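Local coordinates for protein hydroquinone dioxygenase small subunit (Pseudomonas sp., PDB 4ZXA) that serves as the small, cupin-type subunit of a two-subunit iron(II)-dependent hydroquinone 1,2-dioxygenase, an enzyme that probably opens the aromatic ring of hydroquinone, at residues K48-V53 and E64-E69; G70-F75 and A137-A142. One frame throughout, in Å; residues are numbered along the deposited sequence.

Overall arrangement
Contacts 1 and 2 follow one another along the chain and lie in the two facing sheets of a cupin beta-sandwich, their centres about 11 Å apart. Contact 1 belongs to the hairpin of strands 52-58 and 61-69; at G70 the chain turns a corner and enters strand 71-76, which contact 2 pairs with strand 136-142. Y50 of contact 1 ties the two together. Its OH lies 3.1 Å from G70 O, a probable hydrogen bond, and its ring carbon CE1 packs 3.3 Å from F140 CB. No other protein chain of the assembly touches either pair of segments, so both are contacts within this subunit.

Contact 1. Residues K48-V53 and E64-E69; sequences KPYEKV and ETLRAE
V53 and T65 satisfy each other's backbones: T65 N donates to V53 O at 2.7 Å, and V53 N to T65 O at 3.1 Å. This antiparallel hydrogen-bonded pair belongs to a beta hairpin of the cupin domain. The pairing then gives way to a type II turn from K48 to E51, and a water takes over. It donates to K48 O and E51 O and accepts from R67 N at 2.8 Å, thereby satisfying E51 O, which faces another acceptor, T65 O. Y50 N returns to the strand, donating to R67 O at 2.8 Å (N-H...O angle 143°). The same R67 O sits 3.9 Å above the plane of the Y50 ring, over its centre, while L66 CD2 meets the ring edge. The extended R67 side chain sends NE in the guanidinium plane to E69 OE1 at 2.8 Å, a salt bridge; NH1 donates to A44 O. P49 CG touches that same carboxylate oxygen, E69 OE1, at 3.6 Å. In K52, chi3 of 99° swings CE against E64 OE1, but K52 NZ stays 4.1 Å from E64 OE1, beyond a salt bridge. NZ instead makes a cation-pi contact with F75, and E64 OE2 is hydrogen-bonded to S158. Helix 40-45 covers V53 and T65. Strand 145-153 pairs with the far side of strand 61-69, through the backbones of E64, L66 and A68, whereas the side chains of L66 and A68 reach strand 136-142 of the facing sheet.

Contact 2. Residues G70-F75 and A137-A142; sequences GQSPWF and AYRFEA
The R139 guanidinium lies between two flat groups: Q71 NE2 is 3.1 Å above its plane, over the centre, and W74 NE1 is 3.3 Å from the opposite face, nearer the rim. Amide and indole are nearly parallel to it, with planes 20° and 17° away. These three groups stand on the antiparallel sheet of the cupin sandwich, where strand 71-76 is broken opposite strand 136-142. The indole also receives R139 CB over the face of its six-membered ring, a CH-pi contact of 3.8 Å to the centroid, and has A137 O at its edge. On the other side of the sheet, F75 CB sits over the Y138 ring, tightly, 3.3 Å from Y138 CZ; Y138 OH is held by E81 and Q150. P73 O lies over one face of the F75 ring, offset toward its rim, and F140 CD2 meets its edge. Q71 NE2 also donates to E141 OE2 at 2.7 Å, on the syn side of the carboxylate, while R139 NH2 forms a salt bridge with E93. Backbone pairs G70-A142 and F75-Y138 bracket a one-residue register shift; just before it S72 N donates to F140 O, and the S72 side chain, not its carbonyl, takes the return bond. With chi1 at 78°, S72 OG lies between its own backbone N and carbonyl carbon, where it accepts from F140 N at 2.8 Å and donates to P73 O at 2.9 Å.

Contact 1. Residues K48-V53 and E64-E69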
ATOM      1  N   LYS A  48       6.772  45.138  -9.600  1.00 35.66           N
ATOM      2  CA  LYS A  48       7.783  46.185  -9.701  1.00 33.65           C
ATOM      3  C   LYS A  48       8.988  45.780  -8.875  1.00 33.95           C
ATOM      4  O   LYS A  48       8.879  44.955  -7.977  1.00 30.85           O
ATOM      5  CB  LYS A  48       7.243  47.505  -9.164  1.00 32.64           C
ATOM      6  CG  LYS A  48       5.922  47.952  -9.744  1.00 28.70           C
ATOM      7  CD  LYS A  48       5.414  49.170  -8.965  1.00 39.16           C
ATOM      8  CE  LYS A  48       3.968  49.511  -9.313  1.00 56.25           C
ATOM      9  NZ  LYS A  48       3.041  48.355  -9.058  1.00 63.72           N
ATOM     10  N   PRO A  49      10.150  46.360  -9.170  1.00 39.28           N
ATOM     11  CA  PRO A  49      11.315  45.942  -8.390  1.00 36.21           C
ATOM     12  C   PRO A  49      11.116  46.173  -6.905  1.00 37.43           C
ATOM     13  O   PRO A  49      10.790  47.289  -6.495  1.00 41.93           O
ATOM     14  CB  PRO A  49      12.429  46.829  -8.944  1.00 40.49           C
ATOM     15  CG  PRO A  49      12.044  46.995 -10.380  1.00 38.70           C
ATOM     16  CD  PRO A  49      10.536  47.156 -10.346  1.00 39.18           C
ATOM     17  N   TYR A  50      11.273  45.107  -6.124  1.00 33.27           N
ATOM     18  CA  TYR A  50      11.267  45.173  -4.661  1.00 30.18           C
ATOM     19  C   TYR A  50       9.919  45.476  -4.020  1.00 26.45           C
ATOM     20  O   TYR A  50       9.841  45.795  -2.841  1.00 24.65           O
ATOM     21  CB  TYR A  50      12.350  46.129  -4.163  1.00 27.64           C
ATOM     22  CG  TYR A  50      13.734  45.661  -4.541  1.00 36.32           C
ATOM     23  CD1 TYR A  50      14.294  44.525  -3.947  1.00 29.41           C
ATOM     24  CD2 TYR A  50      14.479  46.338  -5.504  1.00 35.67           C
ATOM     25  CE1 TYR A  50      15.562  44.088  -4.290  1.00 34.76           C
ATOM     26  CE2 TYR A  50      15.752  45.908  -5.854  1.00 34.63           C
ATOM     27  CZ  TYR A  50      16.292  44.782  -5.247  1.00 35.86           C
ATOM     28  OH  TYR A  50      17.561  44.356  -5.600  1.00 36.46           O
ATOM     29  N   GLU A  51       8.859  45.375  -4.808  1.00 26.64           N
ATOM     30  CA  GLU A  51       7.517  45.385  -4.263  1.00 26.09           C
ATOM     31  C   GLU A  51       7.380  44.098  -3.429  1.00 29.49           C
ATOM     32  O   GLU A  51       7.518  42.990  -3.953  1.00 28.25           O
ATOM     33  CB  GLU A  51       6.507  45.380  -5.407  1.00 21.74           C
ATOM     34  CG  GLU A  51       5.119  45.827  -5.038  1.00 23.06           C
ATOM     35  CD  GLU A  51       4.138  45.569  -6.167  1.00 35.36           C
ATOM     36  OE1 GLU A  51       4.597  45.333  -7.311  1.00 37.81           O
ATOM     37  OE2 GLU A  51       2.911  45.585  -5.916  1.00 34.51           O
ATOM     38  N   LYS A  52       7.126  44.244  -2.135  1.00 24.83           N
ATOM     39  CA  LYS A  52       7.012  43.092  -1.241  1.00 28.32           C
ATOM     40  C   LYS A  52       5.639  42.402  -1.362  1.00 23.55           C
ATOM     41  O   LYS A  52       4.702  42.738  -0.655  1.00 27.60           O
ATOM     42  CB  LYS A  52       7.323  43.530   0.195  1.00 23.56           C
ATOM     43  CG  LYS A  52       8.708  44.221   0.336  1.00 25.52           C
ATOM     44  CD  LYS A  52       8.913  44.843   1.740  1.00 29.38           C
ATOM     45  CE  LYS A  52       9.735  43.944   2.661  1.00 31.02           C
ATOM     46  NZ  LYS A  52      11.218  43.932   2.282  1.00 36.90           N
ATOM     47  N   VAL A  53       5.515  41.444  -2.274  1.00 24.51           N
ATOM     48  CA  VAL A  53       4.200  40.882  -2.566  1.00 26.10           C
ATOM     49  C   VAL A  53       3.957  39.702  -1.655  1.00 30.66           C
ATOM     50  O   VAL A  53       4.707  38.715  -1.686  1.00 27.79           O
ATOM     51  CB  VAL A  53       4.032  40.416  -4.053  1.00 30.40           C
ATOM     52  CG1 VAL A  53       2.654  39.779  -4.257  1.00 24.23           C
ATOM     53  CG2 VAL A  53       4.237  41.582  -5.039  1.00 22.82           C
ATOM     54  N   GLU A  64       6.811  36.934   1.690  1.00 23.84           N
ATOM     55  CA  GLU A  64       6.806  37.914   0.608  1.00 28.20           C
ATOM     56  C   GLU A  64       7.715  37.467  -0.538  1.00 26.13           C
ATOM     57  O   GLU A  64       8.763  36.840  -0.317  1.00 24.63           O
ATOM     58  CB  GLU A  64       7.262  39.289   1.119  1.00 28.87           C
ATOM     59  CG  GLU A  64       6.353  39.916   2.153  1.00 24.55           C
ATOM     60  CD  GLU A  64       7.015  41.089   2.851  1.00 30.26           C
ATOM     61  OE1 GLU A  64       8.264  41.180   2.791  1.00 33.82           O
ATOM     62  OE2 GLU A  64       6.291  41.918   3.460  1.00 27.27           O
ATOM     63  N   THR A  65       7.284  37.778  -1.757  1.00 24.60           N
ATOM     64  CA  THR A  65       8.088  37.570  -2.955  1.00 24.73           C
ATOM     65  C   THR A  65       8.578  38.919  -3.470  1.00 25.24           C
ATOM     66  O   THR A  65       7.781  39.829  -3.697  1.00 25.94           O
ATOM     67  CB  THR A  65       7.289  36.847  -4.073  1.00 24.59           C
ATOM     68  OG1 THR A  65       6.928  35.532  -3.632  1.00 23.88           O
ATOM     69  CG2 THR A  65       8.133  36.713  -5.336  1.00 22.20           C
ATOM     70  N   LEU A  66       9.889  39.065  -3.620  1.00 24.53           N
ATOM     71  CA  LEU A  66      10.445  40.298  -4.187  1.00 29.20           C
ATOM     72  C   LEU A  66      11.108  40.065  -5.542  1.00 34.42           C
ATOM     73  O   LEU A  66      11.875  39.095  -5.732  1.00 25.42           O
ATOM     74  CB  LEU A  66      11.458  40.959  -3.244  1.00 25.53           C
ATOM     75  CG  LEU A  66      10.955  41.609  -1.957  1.00 32.03           C
ATOM     76  CD1 LEU A  66      10.414  40.556  -1.002  1.00 28.54           C
ATOM     77  CD2 LEU A  66      12.076  42.396  -1.298  1.00 24.17           C
ATOM     78  N   ARG A  67      10.816  40.965  -6.478  1.00 33.89           N
ATOM     79  CA  ARG A  67      11.543  41.006  -7.733  1.00 33.41           C
ATOM     80  C   ARG A  67      12.812  41.826  -7.521  1.00 31.89           C
ATOM     81  O   ARG A  67      12.756  43.049  -7.372  1.00 34.25           O
ATOM     82  CB  ARG A  67      10.683  41.618  -8.842  1.00 39.47           C
ATOM     83  CG  ARG A  67      11.343  41.611 -10.212  1.00 32.68           C
ATOM     84  CD  ARG A  67      10.624  42.506 -11.225  1.00 36.13           C
ATOM     85  NE  ARG A  67      11.460  42.667 -12.409  1.00 38.78           N
ATOM     86  CZ  ARG A  67      11.510  41.787 -13.401  1.00 42.26           C
ATOM     87  NH1 ARG A  67      10.731  40.708 -13.355  1.00 42.02           N
ATOM     88  NH2 ARG A  67      12.324  41.988 -14.435  1.00 33.27           N
ATOM     89  N   ALA A  68      13.956  41.152  -7.491  1.00 29.94           N
ATOM     90  CA  ALA A  68      15.231  41.837  -7.318  1.00 32.72           C
ATOM     91  C   ALA A  68      15.743  42.383  -8.661  1.00 36.98           C
ATOM     92  O   ALA A  68      16.139  41.624  -9.557  1.00 32.82           O
ATOM     93  CB  ALA A  68      16.253  40.897  -6.685  1.00 27.53           C
ATOM     94  N   GLU A  69      15.717  43.703  -8.792  1.00 36.03           N
ATOM     95  CA  GLU A  69      16.173  44.368 -10.004  1.00 36.40           C
ATOM     96  C   GLU A  69      16.714  45.745  -9.651  1.00 34.66           C
ATOM     97  O   GLU A  69      15.975  46.634  -9.226  1.00 32.44           O
ATOM     98  CB  GLU A  69      15.034  44.490 -11.018  1.00 38.21           C
ATOM     99  CG  GLU A  69      15.469  45.098 -12.341  1.00 39.62           C
ATOM    100  CD  GLU A  69      14.336  45.183 -13.347  1.00 53.66           C
ATOM    101  OE1 GLU A  69      13.206  44.757 -13.007  1.00 53.38           O
ATOM    102  OE2 GLU A  69      14.575  45.673 -14.477  1.00 55.28           O
TER
HETATM  103  O   HOH W   1       8.473  42.470  -6.454  1.00 28.23           O

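Contact 2. Residues G70-F75 and A137-A142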
ATOM      1  N   GLY A  70      18.013  45.923  -9.816  1.00 33.80           N
ATOM      2  CA  GLY A  70      18.618  47.171  -9.410  1.00 40.48           C
ATOM      3  C   GLY A  70      18.875  47.203  -7.916  1.00 40.27           C
ATOM      4  O   GLY A  70      19.283  46.208  -7.321  1.00 39.55           O
ATOM      5  N   GLN A  71      18.633  48.355  -7.304  1.00 40.25           N
ATOM      6  CA  GLN A  71      18.976  48.544  -5.906  1.00 35.79           C
ATOM      7  C   GLN A  71      17.725  48.874  -5.121  1.00 40.59           C
ATOM      8  O   GLN A  71      16.981  49.773  -5.506  1.00 43.50           O
ATOM      9  CB  GLN A  71      19.969  49.680  -5.779  1.00 30.96           C
ATOM     10  CG  GLN A  71      20.546  49.874  -4.406  1.00 40.58           C
ATOM     11  CD  GLN A  71      21.210  51.232  -4.279  1.00 44.34           C
ATOM     12  OE1 GLN A  71      20.579  52.264  -4.531  1.00 37.70           O
ATOM     13  NE2 GLN A  71      22.491  51.243  -3.904  1.00 37.12           N
ATOM     14  N   SER A  72      17.480  48.139  -4.034  1.00 38.97           N
ATOM     15  CA  SER A  72      16.317  48.398  -3.177  1.00 36.12           C
ATOM     16  C   SER A  72      16.540  49.608  -2.268  1.00 34.76           C
ATOM     17  O   SER A  72      17.667  50.083  -2.119  1.00 29.42           O
ATOM     18  CB  SER A  72      16.019  47.182  -2.294  1.00 34.24           C
ATOM     19  OG  SER A  72      16.917  47.130  -1.187  1.00 29.66           O
ATOM     20  N   PRO A  73      15.453  50.111  -1.664  1.00 31.22           N
ATOM     21  CA  PRO A  73      15.534  51.052  -0.541  1.00 33.38           C
ATOM     22  C   PRO A  73      16.183  50.372   0.656  1.00 34.15           C
ATOM     23  O   PRO A  73      16.140  49.137   0.733  1.00 30.34           O
ATOM     24  CB  PRO A  73      14.062  51.337  -0.212  1.00 31.07           C
ATOM     25  CG  PRO A  73      13.318  51.035  -1.458  1.00 37.28           C
ATOM     26  CD  PRO A  73      14.075  49.926  -2.147  1.00 32.46           C
ATOM     27  N   TRP A  74      16.778  51.147   1.560  1.00 26.82           N
ATOM     28  CA  TRP A  74      17.186  50.596   2.850  1.00 35.39           C
ATOM     29  C   TRP A  74      15.956  50.132   3.658  1.00 34.87           C
ATOM     30  O   TRP A  74      14.986  50.885   3.846  1.00 31.14           O
ATOM     31  CB  TRP A  74      17.976  51.607   3.680  1.00 30.06           C
ATOM     32  CG  TRP A  74      19.381  51.873   3.243  1.00 37.26           C
ATOM     33  CD1 TRP A  74      19.836  52.979   2.570  1.00 36.63           C
ATOM     34  CD2 TRP A  74      20.534  51.046   3.480  1.00 38.69           C
ATOM     35  NE1 TRP A  74      21.194  52.883   2.371  1.00 34.03           N
ATOM     36  CE2 TRP A  74      21.649  51.712   2.921  1.00 37.68           C
ATOM     37  CE3 TRP A  74      20.733  49.807   4.101  1.00 33.32           C
ATOM     38  CZ2 TRP A  74      22.939  51.182   2.967  1.00 37.11           C
ATOM     39  CZ3 TRP A  74      22.018  49.283   4.148  1.00 36.69           C
ATOM     40  CH2 TRP A  74      23.104  49.969   3.583  1.00 41.48           C
ATOM     41  N   PHE A  75      16.015  48.888   4.132  1.00 34.32           N
ATOM     42  CA  PHE A  75      14.933  48.274   4.899  1.00 31.16           C
ATOM     43  C   PHE A  75      15.377  48.049   6.343  1.00 33.73           C
ATOM     44  O   PHE A  75      16.570  47.887   6.625  1.00 34.55           O
ATOM     45  CB  PHE A  75      14.563  46.917   4.305  1.00 26.65           C
ATOM     46  CG  PHE A  75      13.964  46.983   2.938  1.00 25.15           C
ATOM     47  CD1 PHE A  75      12.779  47.666   2.717  1.00 30.33           C
ATOM     48  CD2 PHE A  75      14.564  46.325   1.879  1.00 22.04           C
ATOM     49  CE1 PHE A  75      12.206  47.703   1.450  1.00 30.19           C
ATOM     50  CE2 PHE A  75      14.001  46.351   0.610  1.00 22.76           C
ATOM     51  CZ  PHE A  75      12.823  47.041   0.390  1.00 26.57           C
ATOM     52  N   ALA A 137      19.971  47.902   9.216  1.00 34.61           N
ATOM     53  CA  ALA A 137      19.354  48.296   7.961  1.00 34.81           C
ATOM     54  C   ALA A 137      20.002  47.434   6.893  1.00 33.35           C
ATOM     55  O   ALA A 137      21.184  47.085   7.000  1.00 31.80           O
ATOM     56  CB  ALA A 137      19.576  49.766   7.684  1.00 34.87           C
ATOM     57  N   TYR A 138      19.234  47.060   5.880  1.00 30.41           N
ATOM     58  CA  TYR A 138      19.778  46.195   4.846  1.00 30.76           C
ATOM     59  C   TYR A 138      19.280  46.624   3.480  1.00 29.85           C
ATOM     60  O   TYR A 138      18.161  47.116   3.349  1.00 33.19           O
ATOM     61  CB  TYR A 138      19.452  44.721   5.140  1.00 29.97           C
ATOM     62  CG  TYR A 138      17.979  44.422   5.243  1.00 24.78           C
ATOM     63  CD1 TYR A 138      17.315  44.534   6.453  1.00 27.77           C
ATOM     64  CD2 TYR A 138      17.251  44.030   4.125  1.00 26.07           C
ATOM     65  CE1 TYR A 138      15.956  44.259   6.553  1.00 29.67           C
ATOM     66  CE2 TYR A 138      15.890  43.747   4.210  1.00 31.48           C
ATOM     67  CZ  TYR A 138      15.240  43.862   5.428  1.00 32.06           C
ATOM     68  OH  TYR A 138      13.879  43.595   5.529  1.00 27.54           O
ATOM     69  N   ARG A 139      20.124  46.453   2.467  1.00 34.23           N
ATOM     70  CA  ARG A 139      19.816  46.913   1.113  1.00 33.19           C
ATOM     71  C   ARG A 139      20.183  45.840   0.089  1.00 30.61           C
ATOM     72  O   ARG A 139      21.210  45.173   0.221  1.00 28.35           O
ATOM     73  CB  ARG A 139      20.572  48.218   0.822  1.00 38.14           C
ATOM     74  CG  ARG A 139      20.153  48.942  -0.459  1.00 41.87           C
ATOM     75  CD  ARG A 139      20.643  50.387  -0.482  1.00 38.26           C
ATOM     76  NE  ARG A 139      22.103  50.482  -0.531  1.00 49.48           N
ATOM     77  CZ  ARG A 139      22.773  51.606  -0.797  1.00 49.40           C
ATOM     78  NH1 ARG A 139      22.116  52.738  -1.039  1.00 43.35           N
ATOM     79  NH2 ARG A 139      24.101  51.602  -0.824  1.00 40.31           N
ATOM     80  N   PHE A 140      19.323  45.673  -0.913  1.00 28.90           N
ATOM     81  CA  PHE A 140      19.495  44.663  -1.953  1.00 30.31           C
ATOM     82  C   PHE A 140      20.082  45.249  -3.251  1.00 40.88           C
ATOM     83  O   PHE A 140      19.600  46.271  -3.755  1.00 39.21           O
ATOM     84  CB  PHE A 140      18.142  44.026  -2.276  1.00 31.73           C
ATOM     85  CG  PHE A 140      17.537  43.229  -1.140  1.00 35.44           C
ATOM     86  CD1 PHE A 140      18.273  42.270  -0.464  1.00 37.34           C
ATOM     87  CD2 PHE A 140      16.216  43.430  -0.765  1.00 36.23           C
ATOM     88  CE1 PHE A 140      17.704  41.536   0.564  1.00 37.40           C
ATOM     89  CE2 PHE A 140      15.644  42.702   0.267  1.00 30.89           C
ATOM     90  CZ  PHE A 140      16.385  41.757   0.928  1.00 31.15           C
ATOM     91  N   GLU A 141      21.104  44.581  -3.789  1.00 41.92           N
ATOM     92  CA  GLU A 141      21.738  44.945  -5.062  1.00 40.47           C
ATOM     93  C   GLU A 141      21.605  43.821  -6.082  1.00 39.61           C
ATOM     94  O   GLU A 141      22.071  42.713  -5.836  1.00 39.25           O
ATOM     95  CB  GLU A 141      23.235  45.165  -4.863  1.00 40.85           C
ATOM     96  CG  GLU A 141      23.605  46.331  -3.989  1.00 55.69           C
ATOM     97  CD  GLU A 141      23.276  47.656  -4.636  1.00 57.81           C
ATOM     98  OE1 GLU A 141      22.824  47.658  -5.812  1.00 53.33           O
ATOM     99  OE2 GLU A 141      23.465  48.689  -3.955  1.00 54.61           O
ATOM    100  N   ALA A 142      21.027  44.104  -7.242  1.00 36.98           N
ATOM    101  CA  ALA A 142      20.854  43.072  -8.257  1.00 39.56           C
ATOM    102  C   ALA A 142      21.168  43.582  -9.665  1.00 48.14           C
ATOM    103  O   ALA A 142      20.454  44.440 -10.195  1.00 52.74           O
ATOM    104  CB  ALA A 142      19.437  42.505  -8.198  1.00 32.05           C
TER